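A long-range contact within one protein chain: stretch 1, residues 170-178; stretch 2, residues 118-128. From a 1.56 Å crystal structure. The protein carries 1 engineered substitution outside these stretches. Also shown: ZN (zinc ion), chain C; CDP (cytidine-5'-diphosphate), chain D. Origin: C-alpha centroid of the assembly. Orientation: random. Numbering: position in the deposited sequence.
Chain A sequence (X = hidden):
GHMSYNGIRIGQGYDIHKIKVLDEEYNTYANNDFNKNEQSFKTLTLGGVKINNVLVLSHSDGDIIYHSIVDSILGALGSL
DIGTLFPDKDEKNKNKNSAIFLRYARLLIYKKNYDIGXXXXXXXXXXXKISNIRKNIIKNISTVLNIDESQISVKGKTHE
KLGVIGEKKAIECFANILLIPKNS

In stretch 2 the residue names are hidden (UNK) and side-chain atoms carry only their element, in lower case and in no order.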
# COMPACT_ATOMS: atom_id res chain seq x y z
N ALA A 170 -3.37 -18.46 -2.59
CA ALA A 170 -3.51 -17.53 -1.48
C ALA A 170 -4.40 -16.34 -1.86
O ALA A 170 -4.69 -16.12 -3.04
CB ALA A 170 -2.14 -17.04 -1.03
N ILE A 171 -4.82 -15.60 -0.84
CA ILE A 171 -5.50 -14.31 -1.02
C ILE A 171 -4.86 -13.29 -0.09
O ILE A 171 -4.35 -13.65 0.98
CB ILE A 171 -7.02 -14.41 -0.73
CG1 ILE A 171 -7.29 -15.00 0.66
CG2 ILE A 171 -7.71 -15.26 -1.81
CD1 ILE A 171 -8.75 -14.97 1.07
N GLU A 172 -4.89 -12.02 -0.48
CA GLU A 172 -4.27 -10.99 0.36
C GLU A 172 -5.08 -9.71 0.42
O GLU A 172 -5.98 -9.48 -0.40
CB GLU A 172 -2.80 -10.74 -0.04
CG GLU A 172 -2.54 -10.09 -1.39
CD GLU A 172 -1.04 -9.95 -1.68
OE1 GLU A 172 -0.24 -10.72 -1.11
OE2 GLU A 172 -0.68 -9.06 -2.48
N CYS A 173 -4.80 -8.91 1.44
CA CYS A 173 -5.56 -7.70 1.72
C CYS A 173 -4.62 -6.59 2.16
O CYS A 173 -3.70 -6.83 2.95
CB CYS A 173 -6.59 -7.96 2.83
SG CYS A 173 -7.76 -6.60 3.06
N PHE A 174 -4.85 -5.39 1.63
CA PHE A 174 -4.25 -4.16 2.13
C PHE A 174 -5.37 -3.28 2.67
O PHE A 174 -6.30 -2.95 1.95
CB PHE A 174 -3.52 -3.40 1.02
CG PHE A 174 -2.27 -4.07 0.56
CD1 PHE A 174 -2.32 -5.11 -0.36
CD2 PHE A 174 -1.03 -3.67 1.06
CE1 PHE A 174 -1.15 -5.74 -0.78
CE2 PHE A 174 0.13 -4.30 0.63
CZ PHE A 174 0.07 -5.33 -0.28
N ALA A 175 -5.28 -2.91 3.94
CA ALA A 175 -6.26 -2.04 4.57
C ALA A 175 -5.57 -0.71 4.89
O ALA A 175 -4.53 -0.71 5.53
CB ALA A 175 -6.81 -2.67 5.83
N ASN A 176 -6.17 0.39 4.44
CA ASN A 176 -5.62 1.72 4.64
C ASN A 176 -6.60 2.56 5.42
O ASN A 176 -7.78 2.62 5.08
CB ASN A 176 -5.35 2.39 3.29
CG ASN A 176 -4.47 1.55 2.40
OD1 ASN A 176 -3.25 1.72 2.40
ND2 ASN A 176 -5.06 0.62 1.66
N ILE A 177 -6.12 3.21 6.47
CA ILE A 177 -6.99 3.92 7.40
C ILE A 177 -6.41 5.26 7.83
O ILE A 177 -5.19 5.44 7.85
CB ILE A 177 -7.27 3.03 8.63
CG1 ILE A 177 -8.52 3.50 9.37
CG2 ILE A 177 -6.05 2.95 9.54
CD1 ILE A 177 -9.02 2.50 10.37
N LEU A 178 -7.30 6.20 8.15
CA LEU A 178 -6.92 7.44 8.81
C LEU A 178 -7.61 7.47 10.16
O LEU A 178 -8.80 7.16 10.26
CB LEU A 178 -7.36 8.66 8.01
CG LEU A 178 -6.59 8.95 6.72
CD1 LEU A 178 -7.27 10.10 5.99
CD2 LEU A 178 -5.12 9.27 6.99
N UNK A 118 -11.80 7.38 7.62
CA UNK A 118 -12.30 6.35 6.73
C UNK A 118 -11.29 5.22 6.59
O UNK A 118 -10.13 5.36 6.98
c UNK A 118 -12.65 6.91 5.36
c UNK A 118 -11.42 7.22 4.53
n UNK A 118 -11.35 6.63 3.34
o UNK A 118 -10.54 7.96 4.96
N UNK A 119 -11.77 4.09 6.07
CA UNK A 119 -10.92 2.94 5.77
C UNK A 119 -11.18 2.52 4.32
O UNK A 119 -12.33 2.54 3.85
c UNK A 119 -10.12 0.67 6.54
c UNK A 119 -11.16 1.76 6.74
c UNK A 119 -12.57 1.20 6.59
N UNK A 120 -10.11 2.20 3.59
CA UNK A 120 -10.19 1.73 2.21
C UNK A 120 -9.43 0.41 2.14
O UNK A 120 -8.25 0.34 2.50
c UNK A 120 -9.86 2.39 -0.24
o UNK A 120 -10.72 1.53 -0.51
o UNK A 120 -9.23 3.00 -1.13
c UNK A 120 -9.58 2.74 1.23
N UNK A 121 -10.12 -0.63 1.69
CA UNK A 121 -9.64 -1.99 1.76
C UNK A 121 -9.55 -2.57 0.36
O UNK A 121 -10.50 -2.49 -0.42
c UNK A 121 -10.08 -4.28 2.68
c UNK A 121 -10.59 -2.86 2.62
c UNK A 121 -11.94 -2.74 4.78
c UNK A 121 -10.72 -2.28 4.04
N UNK A 122 -8.37 -3.11 0.03
CA UNK A 122 -8.10 -3.73 -1.26
C UNK A 122 -7.80 -5.21 -1.08
O UNK A 122 -6.78 -5.58 -0.51
c UNK A 122 -6.88 -3.07 -1.90
o UNK A 122 -8.14 -1.50 -3.16
c UNK A 122 -7.18 -1.69 -2.42
n UNK A 122 -6.36 -0.72 -2.04
N UNK A 123 -8.71 -6.05 -1.57
CA UNK A 123 -8.50 -7.50 -1.57
C UNK A 123 -7.97 -7.92 -2.93
O UNK A 123 -8.52 -7.53 -3.95
c UNK A 123 -10.36 -7.84 0.10
c UNK A 123 -9.61 -9.77 -1.34
c UNK A 123 -9.81 -8.25 -1.27
N UNK A 124 -6.89 -8.69 -2.93
CA UNK A 124 -6.31 -9.22 -4.16
C UNK A 124 -6.54 -10.72 -4.12
O UNK A 124 -5.98 -11.43 -3.28
c UNK A 124 -4.34 -9.33 -5.71
c UNK A 124 -4.58 -7.40 -4.10
c UNK A 124 -4.82 -8.90 -4.32
c UNK A 124 -3.13 -6.98 -4.22
N UNK A 125 -7.40 -11.19 -5.03
CA UNK A 125 -7.89 -12.56 -5.01
C UNK A 125 -8.60 -12.88 -6.32
O UNK A 125 -9.33 -12.04 -6.86
c UNK A 125 -8.84 -12.75 -3.83
N UNK A 126 -8.38 -14.08 -6.85
CA UNK A 126 -9.13 -14.55 -8.01
C UNK A 126 -10.59 -14.77 -7.61
O UNK A 126 -11.51 -14.31 -8.28
n UNK A 126 -7.98 -14.91 -11.26
o UNK A 126 -6.12 -13.96 -10.42
c UNK A 126 -7.04 -14.79 -10.33
c UNK A 126 -8.54 -15.84 -8.57
c UNK A 126 -7.13 -15.72 -9.14
N UNK A 127 -10.77 -15.47 -6.49
CA UNK A 127 -12.09 -15.70 -5.89
C UNK A 127 -11.97 -15.58 -4.37
O UNK A 127 -10.90 -15.79 -3.81
c UNK A 127 -12.92 -17.16 -7.77
c UNK A 127 -12.64 -17.10 -6.27
c UNK A 127 -11.67 -18.19 -5.86
N UNK A 128 -13.08 -15.22 -3.68
CA UNK A 128 -14.40 -14.95 -4.22
C UNK A 128 -14.56 -13.55 -4.78
O UNK A 128 -13.63 -12.73 -4.72
c UNK A 128 -15.31 -15.13 -3.00
c UNK A 128 -13.05 -15.07 -2.22
c UNK A 128 -14.47 -14.69 -1.86
ZN ZN C . 1.89 -11.38 -1.87
O3B CDP D . -9.18 -6.86 -15.57
PB CDP D . -9.81 -5.76 -14.56
O1B CDP D . -8.74 -4.58 -14.53
O2B CDP D . -11.13 -5.26 -15.01
O3A CDP D . -9.80 -6.37 -13.07
PA CDP D . -10.27 -7.87 -12.69
O1A CDP D . -10.46 -8.71 -13.90
O2A CDP D . -9.37 -8.34 -11.62
O5' CDP D . -11.71 -7.62 -12.02
C5' CDP D . -12.64 -6.66 -12.55
C4' CDP D . -13.71 -6.33 -11.51
O4' CDP D . -14.20 -7.58 -10.97
C3' CDP D . -13.10 -5.61 -10.31
O3' CDP D . -13.06 -4.19 -10.53
C2' CDP D . -14.09 -5.96 -9.21
O2' CDP D . -15.24 -5.09 -9.29
C1' CDP D . -14.53 -7.39 -9.56
N1 CDP D . -13.81 -8.34 -8.66
C2 CDP D . -14.20 -8.45 -7.32
O2 CDP D . -15.13 -7.76 -6.88
N3 CDP D . -13.54 -9.34 -6.47
C4 CDP D . -12.49 -10.12 -6.93
N4 CDP D . -11.89 -10.96 -6.08
C5 CDP D . -12.09 -10.03 -8.26
C6 CDP D . -12.74 -9.15 -9.12
O HOH W 1 -6.38 -16.02 -5.26

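Position 118 has two side-chain carbons, the second carrying one oxygen and one nitrogen. CA-to-CB points away from stretch 1, but the end of the side chain comes nearer, to L178. This is asparagine, N118. Its OD1 lies 4.0 Å from L178 CD1, and L178 N donates to N118 O at 3.2 Å.

Position 119 has one carbon carrying two more, a fork at CB. CB lies 4.1 Å from I177 CG1. The residue is valine, V119.

Position 120 has two carbons, the second carrying two oxygens. CB of 120 comes within 4.3 Å of N176 O. That pattern is a carboxylate, so the residue is aspartate, D120. Its backbone pairs with N176: D120 N to N176 O and N176 N to D120 O are both 2.8 Å. N176 ND2 adds a weak hydrogen bond to D120 O at 3.3 Å.

Position 121 has four carbons, forked at the first, with one arm two carbons long. The short arm meets C173. This is isoleucine, I121. I121 CG2 lies 3.3 Å from C173 SG. Its CG1 also lies 4.3 Å from A175 CB.

Position 122 has two carbons, the second carrying one oxygen and one nitrogen. Its CB is 4.5 Å from F174 CB. The residue is asparagine, N122. N122 N donates to F174 O at 2.8 Å, and F174 N to N122 O at 2.9 Å; N122 O sits at the edge of the F174 ring.

Position 123 has one carbon carrying two, and one of its branches lies near C173 SG. It is valine, V123. V123 CG2 is 4.1 Å from C173 SG.

Position 124 has four carbons, forked at the first, with one long arm that reaches F174 and E172. It is isoleucine, I124. I124 CD1 is 4.2 Å from F174 CE1 and 3.7 Å from E172 OE2.

Position 125 has a single carbon, CB, 3.4 Å from I171 CG2. It is alanine, A125. Its O accepts from CDP N4 at 2.9 Å.

Position 126 has three carbons, the third carrying oxygen and nitrogen, and does not touch stretch 1. It is glutamine, Q126. A water bridges Q126 N and A170 O.

Position 127 has one carbon carrying two, pointing away. It is valine, V127; its backbone O is 3.8 Å from I171 CG2.

Position 128 has three carbons closing a ring onto N, after a cis peptide, and makes no contact with stretch 1. It is proline, P128.

The strands run antiparallel, and backbone hydrogen bonds hold the register. V119, I121 and V123 share a face with C173, A175 and I177, giving apolar packing. On the opposite face, E172 OE1 binds zinc at 2.4 Å.

Stretch 2 (118-128) NVDINVIAQVP
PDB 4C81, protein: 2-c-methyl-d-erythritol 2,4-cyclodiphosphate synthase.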